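Local coordinates for protein imelysin (Bacteroides ovatus, PDB 3N8U) that belongs to the imelysin (M75) peptidase family, whose members are probably linked to iron uptake and whose peptidase activity remains uncertain, at residues A33-D38 / D250-A255; L324-G329 / N340-H345. All coordinates share one frame; numbering follows the deposited sequence. Where two conformers were deposited one is given.

Contact 1: residues A33-D38 / D250-A255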
ATOM      1  N   ALA A  33     -16.689   5.857  -3.637  1.00 17.25           N
ATOM      2  CA  ALA A  33     -17.175   5.230  -4.868  1.00 17.26           C
ATOM      3  C   ALA A  33     -15.978   4.987  -5.824  1.00 20.05           C
ATOM      4  O   ALA A  33     -15.874   3.918  -6.427  1.00 20.34           O
ATOM      5  CB  ALA A  33     -18.208   6.125  -5.537  1.00 18.79           C
ATOM      6  N   LEU A  34     -15.071   5.974  -5.939  1.00 16.92           N
ATOM      7  CA  LEU A  34     -13.881   5.829  -6.792  1.00 18.00           C
ATOM      8  C   LEU A  34     -12.939   4.744  -6.257  1.00 20.52           C
ATOM      9  O   LEU A  34     -12.395   3.986  -7.052  1.00 20.21           O
ATOM     10  CB  LEU A  34     -13.145   7.171  -6.906  1.00 17.90           C
ATOM     11  CG  LEU A  34     -13.870   8.212  -7.770  1.00 19.40           C
ATOM     12  CD1 LEU A  34     -13.286   9.578  -7.553  1.00 20.24           C
ATOM     13  CD2 LEU A  34     -13.820   7.823  -9.263  1.00 21.58           C
ATOM     14  N   LEU A  35     -12.807   4.622  -4.914  1.00 16.17           N
ATOM     15  CA  LEU A  35     -11.963   3.571  -4.301  1.00 16.78           C
ATOM     16  C   LEU A  35     -12.554   2.199  -4.604  1.00 20.31           C
ATOM     17  O   LEU A  35     -11.813   1.248  -4.880  1.00 18.62           O
ATOM     18  CB  LEU A  35     -11.863   3.780  -2.776  1.00 16.12           C
ATOM     19  CG  LEU A  35     -10.821   4.786  -2.337  1.00 17.89           C
ATOM     20  CD1 LEU A  35     -11.066   5.215  -0.907  1.00 17.98           C
ATOM     21  CD2 LEU A  35      -9.389   4.179  -2.444  1.00 16.97           C
ATOM     22  N   LYS A  36     -13.901   2.107  -4.599  1.00 18.86           N
ATOM     23  CA  LYS A  36     -14.619   0.872  -4.903  0.60 19.00           C
ATOM     24  C   LYS A  36     -14.356   0.484  -6.372  1.00 21.53           C
ATOM     25  O   LYS A  36     -14.041  -0.677  -6.670  1.00 21.84           O
ATOM     26  CB  LYS A  36     -16.119   1.102  -4.631  0.60 22.08           C
ATOM     27  CG  LYS A  36     -17.059   0.010  -5.083  0.60 26.13           C
ATOM     28  CD  LYS A  36     -18.413   0.224  -4.421  0.60 25.48           C
ATOM     29  CE  LYS A  36     -19.534  -0.458  -5.155  0.60 43.04           C
ATOM     30  NZ  LYS A  36     -20.859   0.006  -4.665  0.60 46.43           N
ATOM     31  N   THR A  37     -14.462   1.467  -7.289  1.00 19.73           N
ATOM     32  CA  THR A  37     -14.226   1.258  -8.711  1.00 20.82           C
ATOM     33  C   THR A  37     -12.786   0.827  -8.968  1.00 22.41           C
ATOM     34  O   THR A  37     -12.550  -0.147  -9.700  1.00 23.11           O
ATOM     35  CB  THR A  37     -14.597   2.518  -9.493  1.00 23.95           C
ATOM     36  OG1 THR A  37     -15.992   2.739  -9.316  1.00 23.47           O
ATOM     37  CG2 THR A  37     -14.258   2.407 -10.995  1.00 25.07           C
ATOM     38  N   ASP A  38     -11.820   1.544  -8.371  1.00 19.59           N
ATOM     39  CA  ASP A  38     -10.413   1.233  -8.578  1.00 19.25           C
ATOM     40  C   ASP A  38     -10.065  -0.165  -8.096  1.00 22.06           C
ATOM     41  O   ASP A  38      -9.397  -0.921  -8.829  1.00 20.64           O
ATOM     42  CB  ASP A  38      -9.542   2.291  -7.902  1.00 19.45           C
ATOM     43  CG  ASP A  38      -9.577   3.646  -8.598  1.00 20.72           C
ATOM     44  OD1 ASP A  38      -9.859   3.686  -9.836  1.00 24.33           O
ATOM     45  OD2 ASP A  38      -9.301   4.647  -7.932  1.00 19.69           O
ATOM     46  N   ASP A 250     -15.662  -2.245  -1.051  1.00 18.78           N
ATOM     47  CA  ASP A 250     -17.121  -2.278  -1.198  0.60 18.60           C
ATOM     48  C   ASP A 250     -17.733  -2.010   0.188  1.00 21.64           C
ATOM     49  O   ASP A 250     -18.622  -1.170   0.324  1.00 21.22           O
ATOM     50  CB  ASP A 250     -17.575  -3.658  -1.725  0.60 20.78           C
ATOM     51  CG  ASP A 250     -17.350  -3.889  -3.215  0.60 24.36           C
ATOM     52  OD1 ASP A 250     -16.963  -2.936  -3.911  0.60 25.31           O
ATOM     53  OD2 ASP A 250     -17.617  -5.010  -3.686  0.60 28.50           O
ATOM     54  N   ALA A 251     -17.211  -2.715   1.240  1.00 19.19           N
ATOM     55  CA  ALA A 251     -17.722  -2.529   2.605  1.00 18.68           C
ATOM     56  C   ALA A 251     -17.467  -1.103   3.098  1.00 20.93           C
ATOM     57  O   ALA A 251     -18.324  -0.515   3.753  1.00 19.09           O
ATOM     58  CB  ALA A 251     -17.093  -3.541   3.547  1.00 18.66           C
ATOM     59  N   LEU A 252     -16.320  -0.521   2.727  1.00 17.07           N
ATOM     60  CA  LEU A 252     -15.988   0.847   3.121  1.00 15.96           C
ATOM     61  C   LEU A 252     -16.978   1.845   2.498  1.00 17.93           C
ATOM     62  O   LEU A 252     -17.443   2.756   3.185  1.00 16.69           O
ATOM     63  CB  LEU A 252     -14.558   1.167   2.677  1.00 16.29           C
ATOM     64  CG  LEU A 252     -14.063   2.603   2.844  1.00 17.78           C
ATOM     65  CD1 LEU A 252     -14.187   3.077   4.307  1.00 16.49           C
ATOM     66  CD2 LEU A 252     -12.602   2.702   2.389  1.00 17.77           C
ATOM     67  N   TYR A 253     -17.314   1.658   1.210  1.00 16.79           N
ATOM     68  CA  TYR A 253     -18.300   2.512   0.560  1.00 16.46           C
ATOM     69  C   TYR A 253     -19.662   2.397   1.295  1.00 19.28           C
ATOM     70  O   TYR A 253     -20.309   3.413   1.550  1.00 19.43           O
ATOM     71  CB  TYR A 253     -18.439   2.114  -0.932  1.00 17.78           C
ATOM     72  CG  TYR A 253     -19.562   2.829  -1.646  1.00 19.31           C
ATOM     73  CD1 TYR A 253     -19.416   4.147  -2.074  1.00 20.51           C
ATOM     74  CD2 TYR A 253     -20.789   2.206  -1.858  1.00 22.50           C
ATOM     75  CE1 TYR A 253     -20.462   4.826  -2.704  1.00 23.54           C
ATOM     76  CE2 TYR A 253     -21.845   2.880  -2.471  1.00 23.43           C
ATOM     77  CZ  TYR A 253     -21.670   4.186  -2.902  1.00 27.60           C
ATOM     78  OH  TYR A 253     -22.699   4.861  -3.502  1.00 26.75           O
ATOM     79  N   ASN A 254     -20.063   1.170   1.660  1.00 16.81           N
ATOM     80  CA  ASN A 254     -21.348   0.952   2.348  1.00 17.63           C
ATOM     81  C   ASN A 254     -21.364   1.636   3.699  1.00 18.70           C
ATOM     82  O   ASN A 254     -22.383   2.223   4.072  1.00 18.28           O
ATOM     83  CB  ASN A 254     -21.643  -0.531   2.491  1.00 19.35           C
ATOM     84  CG  ASN A 254     -21.899  -1.209   1.171  1.00 26.77           C
ATOM     85  OD1 ASN A 254     -22.276  -0.568   0.180  1.00 22.97           O
ATOM     86  ND2 ASN A 254     -21.693  -2.514   1.132  1.00 24.92           N
ATOM     87  N   ALA A 255     -20.224   1.604   4.416  1.00 15.66           N
ATOM     88  CA  ALA A 255     -20.116   2.275   5.720  1.00 14.86           C
ATOM     89  C   ALA A 255     -20.160   3.816   5.544  1.00 18.30           C
ATOM     90  O   ALA A 255     -20.741   4.520   6.378  1.00 17.19           O
ATOM     91  CB  ALA A 255     -18.828   1.855   6.427  1.00 16.02           C
TER
HETATM   92  O   HOH W   1     -20.917  -1.391  -2.207  0.50 33.23           O
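Tyr253 reaches over to helix 21-47 and lies against two residues one turn apart, Ala33 and Lys36. Its CD1/CE1 side takes Ala33: the methyl CB is 3.8 Å from Tyr253 CE1, and the backbone N of Ala33 approaches CD1 obliquely. The CD2/CE2 half of the ring takes Lys36, whose NZ lies 3.6 Å from Tyr253 CD2, again at an oblique angle. The tyrosine reaches these neighbours because CG stands anti to the backbone N (chi1 173°).

Lys36 is extended throughout, and its shaft also passes Asp250 at about a right angle, with Lys36 CG 3.2 Å from Asp250 OD1. The charges themselves do not pair, since Lys36 NZ and Asp250 OD1 stand 4.9 Å apart. The ammonium instead donates to a water 2.8 Å from Lys36 NZ, which in turn donates to Asn254 OD1 at 2.9 Å. Lys36 has a second deposited conformer, as has Asp250, so the water bridge and the lysine–aspartate spacing hold for the given conformers alone. Replacing Tyr253 by an alanine would probably leave Ala33 and the lysine shaft without the ring they rest on and let the ammonium swing more widely.

Beyond this outer layer, Leu35 CD1 meets Leu252 CD2 loosely at 4.4 Å, and both leucines continue onto Phe344 and Leu347 of helix 343-351. The backbones behind them run nearly antiparallel (165°), their short axes 8.6 Å apart at closest approach, and Leu35 O accepts a hydrogen bond from Asn249 on helix 223-261.

The contact thus grades from a leucine interior to a water-bridged outer margin, an amphipathic pattern of helix-bundle packing. No direct hydrogen bond joins the two segments; apolar contact, one water and probably long-range attraction between lysine and aspartate link them at the solvent-facing margin.

Contact 2: residues L324-G329 / N340-H345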
ATOM      1  N   LEU A 324     -12.115  15.389  -9.035  1.00 24.32           N
ATOM      2  CA  LEU A 324     -11.586  14.124  -8.479  1.00 23.28           C
ATOM      3  C   LEU A 324     -11.232  13.124  -9.565  1.00 25.31           C
ATOM      4  O   LEU A 324     -10.582  12.115  -9.279  1.00 23.15           O
ATOM      5  CB  LEU A 324     -12.612  13.463  -7.538  1.00 23.33           C
ATOM      6  CG  LEU A 324     -13.199  14.300  -6.401  1.00 28.42           C
ATOM      7  CD1 LEU A 324     -14.107  13.455  -5.525  1.00 27.84           C
ATOM      8  CD2 LEU A 324     -12.141  14.970  -5.597  1.00 31.12           C
ATOM      9  N   GLU A 325     -11.733  13.344 -10.784  1.00 24.11           N
ATOM     10  CA  GLU A 325     -11.589  12.375 -11.859  1.00 24.91           C
ATOM     11  C   GLU A 325     -10.692  12.826 -13.008  1.00 28.08           C
ATOM     12  O   GLU A 325     -10.532  14.020 -13.243  1.00 27.95           O
ATOM     13  CB  GLU A 325     -12.985  11.958 -12.372  1.00 27.77           C
ATOM     14  CG  GLU A 325     -13.832  11.297 -11.285  1.00 36.96           C
ATOM     15  CD  GLU A 325     -15.249  10.944 -11.689  1.00 51.90           C
ATOM     16  OE1 GLU A 325     -15.431   9.924 -12.390  1.00 36.26           O
ATOM     17  OE2 GLU A 325     -16.185  11.649 -11.247  1.00 51.24           O
ATOM     18  N   TRP A 326     -10.081  11.864 -13.694  1.00 24.93           N
ATOM     19  CA  TRP A 326      -9.264  12.123 -14.883  1.00 25.74           C
ATOM     20  C   TRP A 326      -9.585  11.078 -15.955  1.00 30.70           C
ATOM     21  O   TRP A 326     -10.129  10.023 -15.638  1.00 30.09           O
ATOM     22  CB  TRP A 326      -7.766  12.119 -14.541  1.00 24.45           C
ATOM     23  CG  TRP A 326      -7.290  10.830 -13.954  1.00 25.22           C
ATOM     24  CD1 TRP A 326      -7.267  10.492 -12.632  1.00 26.81           C
ATOM     25  CD2 TRP A 326      -6.721   9.715 -14.663  1.00 25.23           C
ATOM     26  NE1 TRP A 326      -6.738   9.232 -12.474  1.00 26.38           N
ATOM     27  CE2 TRP A 326      -6.389   8.734 -13.703  1.00 28.86           C
ATOM     28  CE3 TRP A 326      -6.503   9.430 -16.030  1.00 27.87           C
ATOM     29  CZ2 TRP A 326      -5.810   7.505 -14.054  1.00 28.98           C
ATOM     30  CZ3 TRP A 326      -5.928   8.212 -16.375  1.00 29.69           C
ATOM     31  CH2 TRP A 326      -5.577   7.271 -15.396  1.00 30.09           C
ATOM     32  N   SER A 327      -9.215  11.355 -17.202  1.00 27.52           N
ATOM     33  CA  SER A 327      -9.503  10.461 -18.314  1.00 29.08           C
ATOM     34  C   SER A 327      -8.250  10.069 -19.019  1.00 36.42           C
ATOM     35  O   SER A 327      -7.293  10.849 -19.049  1.00 34.68           O
ATOM     36  CB  SER A 327     -10.439  11.139 -19.308  1.00 32.57           C
ATOM     37  OG  SER A 327     -11.625  11.582 -18.670  1.00 38.75           O
ATOM     38  N   GLU A 328      -8.256   8.873 -19.649  1.00 36.37           N
ATOM     39  CA  GLU A 328      -7.128   8.402 -20.446  1.00 37.88           C
ATOM     40  C   GLU A 328      -6.804   9.480 -21.483  1.00 40.54           C
ATOM     41  O   GLU A 328      -7.712  10.041 -22.092  1.00 39.45           O
ATOM     42  CB  GLU A 328      -7.472   7.070 -21.135  1.00 40.34           C
ATOM     43  CG  GLU A 328      -6.252   6.315 -21.637  1.00 52.50           C
ATOM     44  N   GLY A 329      -5.534   9.845 -21.574  1.00 38.88           N
ATOM     45  CA  GLY A 329      -5.107  10.896 -22.486  1.00 40.12           C
ATOM     46  C   GLY A 329      -4.959  12.267 -21.847  1.00 43.58           C
ATOM     47  O   GLY A 329      -4.397  13.170 -22.476  1.00 44.71           O
ATOM     48  N   ASN A 340      -4.333  13.698  -6.252  1.00 19.54           N
ATOM     49  CA  ASN A 340      -3.931  14.358  -5.000  1.00 18.80           C
ATOM     50  C   ASN A 340      -5.111  14.839  -4.149  1.00 20.05           C
ATOM     51  O   ASN A 340      -4.897  15.403  -3.084  1.00 19.16           O
ATOM     52  CB  ASN A 340      -2.961  15.528  -5.296  1.00 22.76           C
ATOM     53  CG  ASN A 340      -1.589  15.055  -5.716  1.00 32.20           C
ATOM     54  OD1 ASN A 340      -1.193  13.907  -5.474  1.00 29.44           O
ATOM     55  ND2 ASN A 340      -0.838  15.933  -6.351  1.00 30.76           N
ATOM     56  N   VAL A 341      -6.338  14.660  -4.636  1.00 18.39           N
ATOM     57  CA  VAL A 341      -7.546  15.085  -3.910  1.00 17.40           C
ATOM     58  C   VAL A 341      -8.565  13.950  -3.764  1.00 19.37           C
ATOM     59  O   VAL A 341      -9.744  14.201  -3.496  1.00 19.06           O
ATOM     60  CB  VAL A 341      -8.184  16.347  -4.545  1.00 20.41           C
ATOM     61  CG1 VAL A 341      -7.233  17.545  -4.467  1.00 21.25           C
ATOM     62  CG2 VAL A 341      -8.615  16.082  -5.994  1.00 19.68           C
ATOM     63  N   ARG A 342      -8.116  12.698  -3.960  1.00 17.69           N
ATOM     64  CA  ARG A 342      -9.007  11.550  -3.843  1.00 16.81           C
ATOM     65  C   ARG A 342      -8.259  10.434  -3.083  1.00 16.94           C
ATOM     66  O   ARG A 342      -7.242  10.697  -2.439  1.00 16.75           O
ATOM     67  CB  ARG A 342      -9.430  11.068  -5.252  1.00 18.13           C
ATOM     68  CG  ARG A 342      -8.251  10.510  -6.066  1.00 18.75           C
ATOM     69  CD  ARG A 342      -8.625  10.267  -7.510  1.00 19.94           C
ATOM     70  NE  ARG A 342      -9.194   8.935  -7.710  1.00 19.40           N
ATOM     71  CZ  ARG A 342      -9.757   8.529  -8.852  1.00 25.79           C
ATOM     72  NH1 ARG A 342      -9.956   9.391  -9.848  1.00 22.29           N
ATOM     73  NH2 ARG A 342     -10.156   7.274  -8.991  1.00 21.60           N
ATOM     74  N   GLY A 343      -8.774   9.218  -3.173  1.00 15.18           N
ATOM     75  CA  GLY A 343      -8.105   8.051  -2.624  1.00 14.82           C
ATOM     76  C   GLY A 343      -8.262   7.859  -1.127  1.00 16.67           C
ATOM     77  O   GLY A 343      -8.951   8.625  -0.438  1.00 15.12           O
ATOM     78  N   PHE A 344      -7.565   6.842  -0.602  1.00 13.34           N
ATOM     79  CA  PHE A 344      -7.649   6.475   0.792  1.00 12.03           C
ATOM     80  C   PHE A 344      -7.306   7.611   1.701  1.00 14.43           C
ATOM     81  O   PHE A 344      -7.893   7.727   2.766  1.00 14.75           O
ATOM     82  CB  PHE A 344      -6.696   5.318   1.080  1.00 12.72           C
ATOM     83  CG  PHE A 344      -7.243   3.942   0.775  1.00 13.16           C
ATOM     84  CD1 PHE A 344      -8.317   3.430   1.493  1.00 14.79           C
ATOM     85  CD2 PHE A 344      -6.571   3.085  -0.097  1.00 14.20           C
ATOM     86  CE1 PHE A 344      -8.770   2.128   1.266  1.00 14.10           C
ATOM     87  CE2 PHE A 344      -6.996   1.769  -0.286  1.00 15.38           C
ATOM     88  CZ  PHE A 344      -8.061   1.281   0.430  1.00 13.54           C
ATOM     89  N   HIS A 345      -6.283   8.404   1.343  1.00 12.83           N
ATOM     90  CA  HIS A 345      -5.856   9.456   2.279  1.00 12.11           C
ATOM     91  C   HIS A 345      -6.777  10.657   2.317  1.00 13.97           C
ATOM     92  O   HIS A 345      -6.854  11.341   3.346  1.00 14.06           O
ATOM     93  CB  HIS A 345      -4.380   9.828   2.093  1.00 13.01           C
ATOM     94  CG  HIS A 345      -3.475   8.676   2.433  1.00 13.74           C
ATOM     95  ND1 HIS A 345      -3.457   8.129   3.718  1.00 13.79           N
ATOM     96  CD2 HIS A 345      -2.675   7.929   1.634  1.00 14.14           C
ATOM     97  CE1 HIS A 345      -2.568   7.140   3.672  1.00 13.41           C
ATOM     98  NE2 HIS A 345      -2.114   6.950   2.433  1.00 13.83           N
TER
HETATM   99  O   HOH W   2     -10.712   9.136 -12.482  1.00 24.56           O
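Arg342, just ahead of Gly343, reaches the backbone of Leu324, and its chain can be followed atom by atom. CB leaves the main chain toward 324-329, with CG placed between the backbone N and the carbonyl carbon. CD is the first atom to make close contact, 3.2 Å from Leu324 O. NE and CZ stay near that oxygen too, 3.8 and 3.7 Å from Leu324 O. A bend at chi3 (-88°) brings NH1 to the same carbonyl oxygen.

The hydrogen bond from Arg342 NH1 to Leu324 O measures 2.9 Å, yet its N-H...O angle of 137° is well short of straight. The oxygen also sits 30° out of the guanidinium plane, although the donor lies in the carbonyl plane. A water in the guanidinium plane gives NH1 a second acceptor, 2.8 Å away, and the same water accepts from Trp326 N. The indole of Trp326 borders this end as well, CD1 lying 4.0 Å from Arg342 NH1, while its own NE1 donates to Asn301. At the other terminal nitrogen, NH2 forms a salt bridge with Asp38 of helix 21-47.

Beside the arginine, Leu324 extends to Val341, with CD2 3.7 Å from Val341 CG2. Leu324 CD2 also lies 3.3 Å from Val341 O, an oxygen that accepts a hydrogen bond from Tyr27 OH.

The positions after Arg342 read Gly-X-His-X-X-Glu, the signature of imelysin-like proteins, and its histidine and glutamate, His345 and Glu348, are hydrogen-bonded to each other. The two terminal nitrogens of Arg342 are thus divided: NH1 serves a neutral carbonyl and a water, whereas NH2 meets a carboxylate. Asp38 probably offsets the positive charge of this buried guanidinium, and the bent bond to Leu324 ties the loop to the same group.

How the contacts relate
Contacts 1 and 2 have centres about 14 Å apart and come in series along the chain, helices 21-47 and 223-261 being paired before 324-329 meets 340-345. They touch directly. The Asp38–Arg342 salt bridge (OD2 to NH2, 3.0 Å) joins them, and Leu35 CD2 lies 3.7 Å from Phe344 N. Helix 343-351, to which segment 340-345 of contact 2 leads, therefore packs against both helices of contact 1 and brings the family's signature motif into the bundle. A magnesium ion lies about 12 Å from the Leu35 side chain and a magnesium ion about 13 Å from that of Arg342, so neither contact forms a magnesium site at those side chains.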